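Local coordinates for protein ATP-dependent helicase FUN30 (Saccharomyces cerevisiae S288c, PDB 5GN1) that uses ATP hydrolysis to remodel nucleosomes, promoting DNA end resection at double-strand breaks and heterochromatin organization, and is represented here by the C-terminal part of its ATPase domain, at residues Gln202-Ile207 and Asp246-Asp251; Arg118-Asp123 and Met155-Leu160; Asn269-Asn274 and Ala295-Gln300. All blocks are in the same frame, centred on the assembly; numbering follows the deposited sequence.

Contact 1: Gln202-Ile207 and Asp246-Asp251; sequences QEKVLI and DKFYED
K204 and F248 lie opposite each other, their CA atoms 9.3 Å apart, where the chain entering strand 205-209 faces the last turn of helix 241-250. The gap between the backbones is filled by their side chains, which reach across from the two sides and run antiparallel alongside one another. K204 starts with CG beside its backbone N (chi1 -60°) and runs on extended, which brings its ammonium group to the C-terminal end of the helix. There NZ donates to F248 O at 2.7 Å, in the carbonyl plane, and to D251 O at 2.6 Å, where it stands above the plane. I254 O is a further acceptor, and water 1 takes a weak bond from NZ and donates to Y249 O. The carbonyls at and just after the helix end would probably stabilise the lysine charge despite its burial.

On the way, the methylenes of K204 lie obliquely against the F248 ring: CD is 3.8 Å from CZ, and NZ makes an off-centre cation-pi contact, 4.5 Å from the ring centroid. L206 reaches the same ring with CD2, 3.9 Å from F248 CE2, while F257 meets it edge-to-face. Phenylalanine suits this place because it offers apolar surface to leucine and lysine together. An alanine in place of K204 would probably leave the carbonyls of F248 and D251 without their charged donor and open a gap beside the phenyl ring.

V205 turns from the helix toward L194 and I197 of helix 185-200. K204 thus ties the start of strand 205-209 to the end of helix 241-250, and with helices packed on both faces of a parallel sheet, the contact belongs to the alpha/beta core of a RecA-like helicase domain.

Contact 2: Arg118-Asp123 and Met155-Leu160; sequences RNIYND and MTDFEL
The ring of Y121 has L160 CB over the centre of one face, 3.7 Å above its plane, in a CH-pi contact, and the carboxylate of D157 at its edge, where OD1 comes within 3.2 Å of Y121 CD1. The second flat group, the guanidinium of R118, has M155 O near its plane at one edge. Its terminal nitrogens serve its own segment: NH1 donates to Y121 O, and NH1 and NH2 together grip D123 OD1 in a salt bridge. The bend at chi3 (69°) places NE, which donates to S153 O.

D157 carries the polar part of the contact. Its carboxylate receives three consecutive backbone N-H groups: OD2 accepts from N119 N at 3.1 Å and from I120 N at 2.8 Å, the two arriving from opposite faces of its plane, and OD1 accepts from Y121 N at 3.1 Å. The bond from I120 is nearly straight (172°) and comes in on the syn side, somewhat out of the carboxylate plane. So many donors, along with the start of helix 157-166, would favour the ionised acid. Aspartate fits because its short chain holds both oxygens close against the loop.

L160, one turn further along the helix, adds apolar contact, CD1 lying 3.5 Å from Y121 CB and also touching R118 CD.

Y121 sits at the centre of an inverse gamma turn, and N122 then caps helix 123-133. At the partner helix T156 and E159 exchange backbone-to-side-chain bonds, so the contact joins a compact turn to a helix start with a classic capping box.

Contact 3: Asn269-Asn274 and Ala295-Gln300; sequences NLVCAN and AHRVGQ
V271 lays its CG1 methyl over the aliphatic stem of R297, 3.5 Å from CG, the two side chains crossing at about a right angle. The same methyl touches A295 O and Q300 CB. The other branch, CG2, rests 3.9 Å from G299 O. A branched, rigid valine thus fills the bend made by the type II turn from R297 to Q300. G299, with positive phi, is well chosen there: a CB would be jammed against the preceding carbonyl and would come close to V271.

Further along the same side of the arginine chain, N269 lies against CD and NE. Its ND2 is 3.3 Å from R297 NE, but both are donors, and the amide and guanidinium planes are turned 73° apart. The amide finds its acceptors in water: water 3 accepts from N269 ND2 and R297 NH2, and water 4 accepts from ND2 and donates to V298 O. R297 NH1 is bound to D293 O.

Q300 makes the direct polar link. With CG anti to the backbone N (chi1 173°) and a bend at chi2, its amide reaches across to the 269-274 loop, where NE2 donates to A273 O at 2.9 Å and also to A295 O at 2.9 Å, the latter fairly straight at 166°. OE1 is held by K302 N, and water 5 sits between OE1 and V271 O. A buried glutamine suits this because one flat group both gives and takes.

Segment 295-300 ends motif VI of SNF2 helicases, with its R-x-G-Q signature, and N269 and L270 end motif V. A direct amide-carbonyl bond joins them at Q300, whereas beside R297 the arginine charge reaches across only through water.

From the N terminus, contact 2 comes first, closing a mostly helical 31-residue excursion and tying the loop before helix 123-133 to the start of helix 157-166. Contact 1 follows, spanning 38 residues and tying strand 205-209 to helix 241-250. Contact 3 then closes a 20-residue loop containing strand 275-278 and helix 285-292. The three are in series, so none nests in or crosses another. Contact 2 stands apart, its centre 33 Å from that of contact 1 and on the opposite side of the chain's centre. Contacts 1 and 3 touch: Y249 OH probably bonds to N269 O and V271 N, and C272 packs on F248, giving one cluster at the N-terminal ends of strands 205-209 and 275-278.

Contact 1: Gln202-Ile207 and Asp246-Asp251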
loop_
_atom_site.group_PDB
_atom_site.type_symbol
_atom_site.label_atom_id
_atom_site.label_comp_id
_atom_site.label_asym_id
_atom_site.label_seq_id
_atom_site.Cartn_x
_atom_site.Cartn_y
_atom_site.Cartn_z
ATOM N N GLN A 202 -14.711 15.997 -14.555
ATOM C CA GLN A 202 -13.911 15.868 -15.767
ATOM C C GLN A 202 -12.488 16.376 -15.577
ATOM O O GLN A 202 -11.958 17.047 -16.392
ATOM C CB GLN A 202 -14.552 16.551 -16.970
ATOM C CG GLN A 202 -15.939 16.107 -17.277
ATOM C CD GLN A 202 -15.927 14.809 -18.005
ATOM O OE1 GLN A 202 -15.354 14.706 -19.058
ATOM N NE2 GLN A 202 -16.548 13.820 -17.451
ATOM N N GLU A 203 -11.889 16.005 -14.471
ATOM C CA GLU A 203 -10.549 16.450 -14.129
ATOM C C GLU A 203 -9.598 15.255 -14.026
ATOM O O GLU A 203 -10.008 14.095 -14.103
ATOM C CB GLU A 203 -10.576 17.264 -12.819
ATOM C CG GLU A 203 -11.208 18.673 -12.983
ATOM C CD GLU A 203 -11.425 19.414 -11.654
ATOM O OE1 GLU A 203 -11.298 18.784 -10.577
ATOM O OE2 GLU A 203 -11.704 20.640 -11.684
ATOM N N LYS A 204 -8.312 15.560 -13.868
ATOM C CA LYS A 204 -7.261 14.577 -13.684
ATOM C C LYS A 204 -6.832 14.539 -12.219
ATOM O O LYS A 204 -7.116 15.458 -11.444
ATOM C CB LYS A 204 -6.073 14.891 -14.583
ATOM C CG LYS A 204 -6.425 14.887 -16.067
ATOM C CD LYS A 204 -5.196 14.558 -16.883
ATOM C CE LYS A 204 -5.531 14.423 -18.363
ATOM N NZ LYS A 204 -4.470 13.675 -19.110
ATOM N N VAL A 205 -6.139 13.467 -11.845
ATOM C CA VAL A 205 -5.814 13.232 -10.442
ATOM C C VAL A 205 -4.482 12.494 -10.346
ATOM O O VAL A 205 -4.177 11.624 -11.168
ATOM C CB VAL A 205 -6.952 12.462 -9.724
ATOM C CG1 VAL A 205 -7.219 11.094 -10.380
ATOM C CG2 VAL A 205 -6.653 12.319 -8.223
ATOM N N LEU A 206 -3.686 12.860 -9.334
ATOM C CA LEU A 206 -2.499 12.107 -8.927
ATOM C C LEU A 206 -2.829 11.265 -7.700
ATOM O O LEU A 206 -3.425 11.770 -6.745
ATOM C CB LEU A 206 -1.336 13.036 -8.584
ATOM C CG LEU A 206 -1.065 14.180 -9.562
ATOM C CD1 LEU A 206 0.105 15.032 -9.072
ATOM C CD2 LEU A 206 -0.819 13.600 -10.949
ATOM N N ILE A 207 -2.440 9.991 -7.719
ATOM C CA ILE A 207 -2.598 9.108 -6.559
ATOM C C ILE A 207 -1.206 8.719 -6.066
ATOM O O ILE A 207 -0.401 8.184 -6.837
ATOM C CB ILE A 207 -3.430 7.861 -6.885
ATOM C CG1 ILE A 207 -4.740 8.270 -7.558
ATOM C CG2 ILE A 207 -3.726 7.072 -5.588
ATOM C CD1 ILE A 207 -5.627 7.101 -7.960
ATOM N N ASP A 246 4.884 13.405 -20.433
ATOM C CA ASP A 246 4.354 13.975 -21.658
ATOM C C ASP A 246 3.068 13.278 -22.013
ATOM O O ASP A 246 2.096 13.929 -22.394
ATOM C CB ASP A 246 5.323 13.812 -22.813
ATOM C CG ASP A 246 6.461 14.743 -22.729
ATOM O OD1 ASP A 246 6.379 15.735 -21.974
ATOM O OD2 ASP A 246 7.472 14.504 -23.421
ATOM N N LYS A 247 3.043 11.953 -21.903
ATOM C CA LYS A 247 1.790 11.312 -22.248
ATOM C C LYS A 247 0.627 11.826 -21.403
ATOM O O LYS A 247 -0.493 11.976 -21.890
ATOM C CB LYS A 247 1.957 9.833 -22.069
ATOM C CG LYS A 247 1.346 8.940 -23.104
ATOM C CD LYS A 247 2.041 7.602 -23.001
ATOM C CE LYS A 247 1.311 6.485 -23.726
ATOM N NZ LYS A 247 1.995 5.188 -23.457
ATOM N N PHE A 248 0.904 12.098 -20.134
ATOM C CA PHE A 248 -0.115 12.576 -19.208
ATOM C C PHE A 248 -0.653 13.932 -19.652
ATOM O O PHE A 248 -1.856 14.187 -19.582
ATOM C CB PHE A 248 0.451 12.672 -17.790
ATOM C CG PHE A 248 -0.601 12.772 -16.723
ATOM C CD1 PHE A 248 -1.660 11.880 -16.689
ATOM C CD2 PHE A 248 -0.531 13.758 -15.753
ATOM C CE1 PHE A 248 -2.629 11.969 -15.709
ATOM C CE2 PHE A 248 -1.498 13.854 -14.770
ATOM C CZ PHE A 248 -2.549 12.957 -14.747
ATOM N N TYR A 249 0.245 14.798 -20.109
ATOM C CA TYR A 249 -0.138 16.129 -20.569
ATOM C C TYR A 249 -0.882 16.081 -21.893
ATOM O O TYR A 249 -1.794 16.880 -22.120
ATOM C CB TYR A 249 1.101 17.015 -20.719
ATOM C CG TYR A 249 1.535 17.698 -19.452
ATOM C CD1 TYR A 249 1.009 18.932 -19.095
ATOM C CD2 TYR A 249 2.475 17.107 -18.608
ATOM C CE1 TYR A 249 1.413 19.568 -17.927
ATOM C CE2 TYR A 249 2.875 17.720 -17.441
ATOM C CZ TYR A 249 2.353 18.954 -17.103
ATOM O OH TYR A 249 2.783 19.571 -15.939
ATOM N N GLU A 250 -0.489 15.174 -22.789
ATOM C CA GLU A 250 -0.964 15.214 -24.174
ATOM C C GLU A 250 -2.315 14.525 -24.335
ATOM O O GLU A 250 -3.144 14.966 -25.144
ATOM C CB GLU A 250 0.087 14.570 -25.093
ATOM C CG GLU A 250 -0.130 14.779 -26.600
ATOM C CD GLU A 250 -1.092 13.763 -27.209
ATOM O OE1 GLU A 250 -1.301 12.682 -26.613
ATOM O OE2 GLU A 250 -1.654 14.058 -28.281
ATOM N N ASP A 251 -2.571 13.472 -23.556
ATOM C CA ASP A 251 -3.743 12.614 -23.731
ATOM C C ASP A 251 -4.811 12.992 -22.702
ATOM O O ASP A 251 -4.715 12.627 -21.527
ATOM C CB ASP A 251 -3.335 11.152 -23.602
ATOM C CG ASP A 251 -4.373 10.194 -24.197
ATOM O OD1 ASP A 251 -5.583 10.525 -24.198
ATOM O OD2 ASP A 251 -3.965 9.109 -24.659
HETATM O O HOH W 1 -4.128 16.570 -20.175
#

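Contact 2: Arg118-Asp123 and Met155-Leu160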
loop_
_atom_site.group_PDB
_atom_site.type_symbol
_atom_site.label_atom_id
_atom_site.label_comp_id
_atom_site.label_asym_id
_atom_site.label_seq_id
_atom_site.Cartn_x
_atom_site.Cartn_y
_atom_site.Cartn_z
ATOM N N ARG A 118 -1.133 -12.868 3.098
ATOM C CA ARG A 118 -1.444 -14.184 2.568
ATOM C C ARG A 118 -2.515 -14.795 3.469
ATOM O O ARG A 118 -2.229 -15.163 4.614
ATOM C CB ARG A 118 -0.209 -15.091 2.540
ATOM C CG ARG A 118 -0.473 -16.467 1.907
ATOM C CD ARG A 118 0.827 -17.276 1.688
ATOM N NE ARG A 118 1.445 -17.718 2.937
ATOM C CZ ARG A 118 1.111 -18.831 3.594
ATOM N NH1 ARG A 118 0.148 -19.621 3.131
ATOM N NH2 ARG A 118 1.742 -19.154 4.719
ATOM N N ASN A 119 -3.751 -14.828 2.976
ATOM C CA ASN A 119 -4.869 -15.615 3.496
ATOM C C ASN A 119 -5.682 -16.436 2.520
ATOM O O ASN A 119 -6.147 -17.526 2.854
ATOM C CB ASN A 119 -5.864 -14.588 4.056
ATOM C CG ASN A 119 -5.368 -13.902 5.299
ATOM O OD1 ASN A 119 -5.352 -14.475 6.396
ATOM N ND2 ASN A 119 -4.965 -12.655 5.141
ATOM N N ILE A 120 -5.804 -15.948 1.284
ATOM C CA ILE A 120 -6.534 -16.699 0.271
ATOM C C ILE A 120 -5.646 -17.870 -0.125
ATOM O O ILE A 120 -6.095 -19.023 -0.200
ATOM C CB ILE A 120 -6.872 -15.799 -0.930
ATOM C CG1 ILE A 120 -7.868 -14.713 -0.486
ATOM C CG2 ILE A 120 -7.408 -16.612 -2.095
ATOM C CD1 ILE A 120 -8.100 -13.645 -1.539
ATOM N N TYR A 121 -4.361 -17.596 -0.358
ATOM C CA TYR A 121 -3.394 -18.630 -0.721
ATOM C C TYR A 121 -2.858 -19.289 0.556
ATOM O O TYR A 121 -1.706 -19.119 0.951
ATOM C CB TYR A 121 -2.276 -18.028 -1.563
ATOM C CG TYR A 121 -2.690 -17.540 -2.937
ATOM C CD1 TYR A 121 -3.189 -16.253 -3.124
ATOM C CD2 TYR A 121 -2.580 -18.365 -4.051
ATOM C CE1 TYR A 121 -3.564 -15.799 -4.374
ATOM C CE2 TYR A 121 -2.955 -17.922 -5.309
ATOM C CZ TYR A 121 -3.452 -16.630 -5.463
ATOM O OH TYR A 121 -3.829 -16.165 -6.707
ATOM N N ASN A 122 -3.724 -20.030 1.227
ATOM C CA ASN A 122 -3.420 -20.671 2.489
ATOM C C ASN A 122 -2.431 -21.823 2.346
ATOM O O ASN A 122 -2.153 -22.237 1.272
ATOM C CB ASN A 122 -4.685 -21.154 3.156
ATOM C CG ASN A 122 -5.401 -22.179 2.326
ATOM O OD1 ASN A 122 -4.803 -23.062 1.793
ATOM N ND2 ASN A 122 -6.671 -22.033 2.210
ATOM N N ASP A 123 -1.930 -22.307 3.474
ATOM C CA ASP A 123 -0.937 -23.367 3.460
ATOM C C ASP A 123 -1.282 -24.511 2.564
ATOM O O ASP A 123 -0.415 -25.039 1.896
ATOM C CB ASP A 123 -0.555 -23.790 4.862
ATOM C CG ASP A 123 0.208 -22.728 5.641
ATOM O OD1 ASP A 123 0.483 -21.661 5.068
ATOM O OD2 ASP A 123 0.523 -22.933 6.830
ATOM N N MET A 155 5.186 -14.853 0.573
ATOM C CA MET A 155 4.597 -13.906 -0.359
ATOM C C MET A 155 3.172 -13.566 0.060
ATOM O O MET A 155 2.553 -14.274 0.863
ATOM C CB MET A 155 4.618 -14.467 -1.783
ATOM C CG MET A 155 6.042 -14.761 -2.278
ATOM S SD MET A 155 6.062 -15.767 -3.795
ATOM C CE MET A 155 5.202 -14.741 -4.942
ATOM N N THR A 156 2.665 -12.456 -0.488
ATOM C CA THR A 156 1.313 -11.973 -0.242
ATOM C C THR A 156 0.348 -12.566 -1.264
ATOM O O THR A 156 0.749 -13.048 -2.325
ATOM C CB THR A 156 1.244 -10.439 -0.313
ATOM O OG1 THR A 156 1.397 -10.010 -1.683
ATOM C CG2 THR A 156 2.322 -9.775 0.582
ATOM N N ASP A 157 -0.948 -12.517 -0.932
ATOM C CA ASP A 157 -1.953 -12.957 -1.883
ATOM C C ASP A 157 -1.784 -12.262 -3.229
ATOM O O ASP A 157 -1.887 -12.905 -4.277
ATOM C CB ASP A 157 -3.368 -12.724 -1.338
ATOM C CG ASP A 157 -3.775 -13.754 -0.306
ATOM O OD1 ASP A 157 -3.105 -14.809 -0.216
ATOM O OD2 ASP A 157 -4.772 -13.511 0.406
ATOM N N PHE A 158 -1.494 -10.954 -3.234
ATOM C CA PHE A 158 -1.389 -10.307 -4.538
ATOM C C PHE A 158 -0.107 -10.697 -5.258
ATOM O O PHE A 158 -0.097 -10.795 -6.490
ATOM C CB PHE A 158 -1.482 -8.790 -4.432
ATOM C CG PHE A 158 -1.695 -8.137 -5.766
ATOM C CD1 PHE A 158 -2.958 -8.105 -6.334
ATOM C CD2 PHE A 158 -0.624 -7.645 -6.489
ATOM C CE1 PHE A 158 -3.154 -7.542 -7.586
ATOM C CE2 PHE A 158 -0.817 -7.071 -7.740
ATOM C CZ PHE A 158 -2.079 -7.029 -8.286
ATOM N N GLU A 159 0.993 -10.899 -4.527
ATOM C CA GLU A 159 2.203 -11.382 -5.186
ATOM C C GLU A 159 1.981 -12.781 -5.743
ATOM O O GLU A 159 2.469 -13.115 -6.832
ATOM C CB GLU A 159 3.388 -11.375 -4.216
ATOM C CG GLU A 159 3.848 -9.978 -3.831
ATOM C CD GLU A 159 4.667 -9.933 -2.547
ATOM O OE1 GLU A 159 4.756 -10.955 -1.817
ATOM O OE2 GLU A 159 5.246 -8.858 -2.294
ATOM N N LEU A 160 1.242 -13.615 -5.015
ATOM C CA LEU A 160 1.012 -14.969 -5.506
ATOM C C LEU A 160 0.102 -14.946 -6.724
ATOM O O LEU A 160 0.309 -15.711 -7.671
ATOM C CB LEU A 160 0.445 -15.848 -4.391
ATOM C CG LEU A 160 1.519 -16.228 -3.380
ATOM C CD1 LEU A 160 0.935 -16.586 -2.024
ATOM C CD2 LEU A 160 2.397 -17.359 -3.921
HETATM O O HOH W 2 -5.530 -11.798 2.278
#

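Contact 3: Asn269-Asn274 and Ala295-Gln300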
loop_
_atom_site.group_PDB
_atom_site.type_symbol
_atom_site.label_atom_id
_atom_site.label_comp_id
_atom_site.label_asym_id
_atom_site.label_seq_id
_atom_site.Cartn_x
_atom_site.Cartn_y
_atom_site.Cartn_z
ATOM N N ASN A 269 6.872 18.039 -12.696
ATOM C CA ASN A 269 5.836 19.061 -12.803
ATOM C C ASN A 269 4.591 18.437 -13.425
ATOM O O ASN A 269 4.604 18.072 -14.602
ATOM C CB ASN A 269 6.344 20.235 -13.641
ATOM C CG ASN A 269 5.397 21.414 -13.627
ATOM O OD1 ASN A 269 4.194 21.254 -13.796
ATOM N ND2 ASN A 269 5.937 22.608 -13.408
ATOM N N LEU A 270 3.509 18.342 -12.652
ATOM C CA LEU A 270 2.285 17.673 -13.097
ATOM C C LEU A 270 1.076 18.588 -12.958
ATOM O O LEU A 270 0.012 18.168 -12.495
ATOM C CB LEU A 270 2.066 16.359 -12.321
ATOM C CG LEU A 270 3.169 15.321 -12.554
ATOM C CD1 LEU A 270 3.101 14.137 -11.591
ATOM C CD2 LEU A 270 3.112 14.859 -13.985
ATOM N N VAL A 271 1.189 19.845 -13.418
ATOM C CA VAL A 271 0.107 20.808 -13.204
ATOM C C VAL A 271 -1.109 20.531 -14.078
ATOM O O VAL A 271 -2.133 21.206 -13.940
ATOM C CB VAL A 271 0.555 22.272 -13.402
ATOM C CG1 VAL A 271 1.610 22.654 -12.358
ATOM C CG2 VAL A 271 1.051 22.521 -14.813
ATOM N N CYS A 272 -1.033 19.544 -14.971
ATOM C CA CYS A 272 -2.242 19.214 -15.721
ATOM C C CYS A 272 -3.270 18.468 -14.876
ATOM O O CYS A 272 -4.388 18.240 -15.351
ATOM C CB CYS A 272 -1.899 18.406 -16.975
ATOM S SG CYS A 272 -0.919 16.937 -16.662
ATOM N N ALA A 273 -2.922 18.068 -13.653
ATOM C CA ALA A 273 -3.884 17.559 -12.684
ATOM C C ALA A 273 -4.108 18.617 -11.607
ATOM O O ALA A 273 -3.169 19.314 -11.227
ATOM C CB ALA A 273 -3.369 16.268 -12.034
ATOM N N ASN A 274 -5.347 18.744 -11.111
ATOM C CA ASN A 274 -5.604 19.625 -9.971
ATOM C C ASN A 274 -6.240 18.879 -8.803
ATOM O O ASN A 274 -6.835 19.510 -7.921
ATOM C CB ASN A 274 -6.453 20.847 -10.368
ATOM C CG ASN A 274 -7.875 20.492 -10.767
ATOM O OD1 ASN A 274 -8.105 19.606 -11.587
ATOM N ND2 ASN A 274 -8.846 21.213 -10.204
ATOM N N ALA A 295 1.430 18.956 -8.246
ATOM C CA ALA A 295 0.288 19.623 -8.854
ATOM C C ALA A 295 0.175 21.083 -8.440
ATOM O O ALA A 295 -0.119 21.946 -9.278
ATOM C CB ALA A 295 -1.007 18.891 -8.475
ATOM N N HIS A 296 0.416 21.376 -7.159
ATOM C CA HIS A 296 0.266 22.727 -6.614
ATOM C C HIS A 296 1.616 23.417 -6.716
ATOM O O HIS A 296 2.426 23.390 -5.787
ATOM C CB HIS A 296 -0.248 22.690 -5.178
ATOM C CG HIS A 296 -0.224 24.028 -4.501
ATOM N ND1 HIS A 296 -1.088 25.049 -4.842
ATOM C CD2 HIS A 296 0.587 24.525 -3.537
ATOM C CE1 HIS A 296 -0.818 26.112 -4.105
ATOM N NE2 HIS A 296 0.197 25.822 -3.309
ATOM N N ARG A 297 1.865 24.034 -7.869
ATOM C CA ARG A 297 3.145 24.669 -8.140
ATOM C C ARG A 297 2.951 25.666 -9.273
ATOM O O ARG A 297 1.890 25.734 -9.900
ATOM C CB ARG A 297 4.224 23.633 -8.490
ATOM C CG ARG A 297 3.901 22.843 -9.768
ATOM C CD ARG A 297 4.894 21.732 -10.050
ATOM N NE ARG A 297 6.268 22.214 -10.160
ATOM C CZ ARG A 297 7.180 22.095 -9.196
ATOM N NH1 ARG A 297 6.866 21.514 -8.042
ATOM N NH2 ARG A 297 8.405 22.570 -9.384
ATOM N N VAL A 298 4.007 26.438 -9.529
ATOM C CA VAL A 298 3.960 27.470 -10.560
ATOM C C VAL A 298 3.590 26.843 -11.894
ATOM O O VAL A 298 4.145 25.814 -12.296
ATOM C CB VAL A 298 5.306 28.208 -10.625
ATOM C CG1 VAL A 298 5.286 29.265 -11.716
ATOM C CG2 VAL A 298 5.625 28.837 -9.272
ATOM N N GLY A 299 2.630 27.453 -12.579
ATOM C CA GLY A 299 2.075 26.915 -13.801
ATOM C C GLY A 299 0.678 26.364 -13.635
ATOM O O GLY A 299 -0.059 26.256 -14.625
ATOM N N GLN A 300 0.301 26.010 -12.407
ATOM C CA GLN A 300 -1.036 25.515 -12.123
ATOM C C GLN A 300 -2.044 26.647 -12.253
ATOM O O GLN A 300 -1.841 27.734 -11.708
ATOM C CB GLN A 300 -1.088 24.918 -10.714
ATOM C CG GLN A 300 -2.466 24.523 -10.268
ATOM C CD GLN A 300 -3.049 23.375 -11.091
ATOM O OE1 GLN A 300 -3.954 23.583 -11.890
ATOM N NE2 GLN A 300 -2.541 22.148 -10.875
HETATM O O HOH W 3 8.592 22.816 -12.150
HETATM O O HOH W 4 4.796 25.120 -14.697
HETATM O O HOH W 5 -4.794 21.674 -13.440
#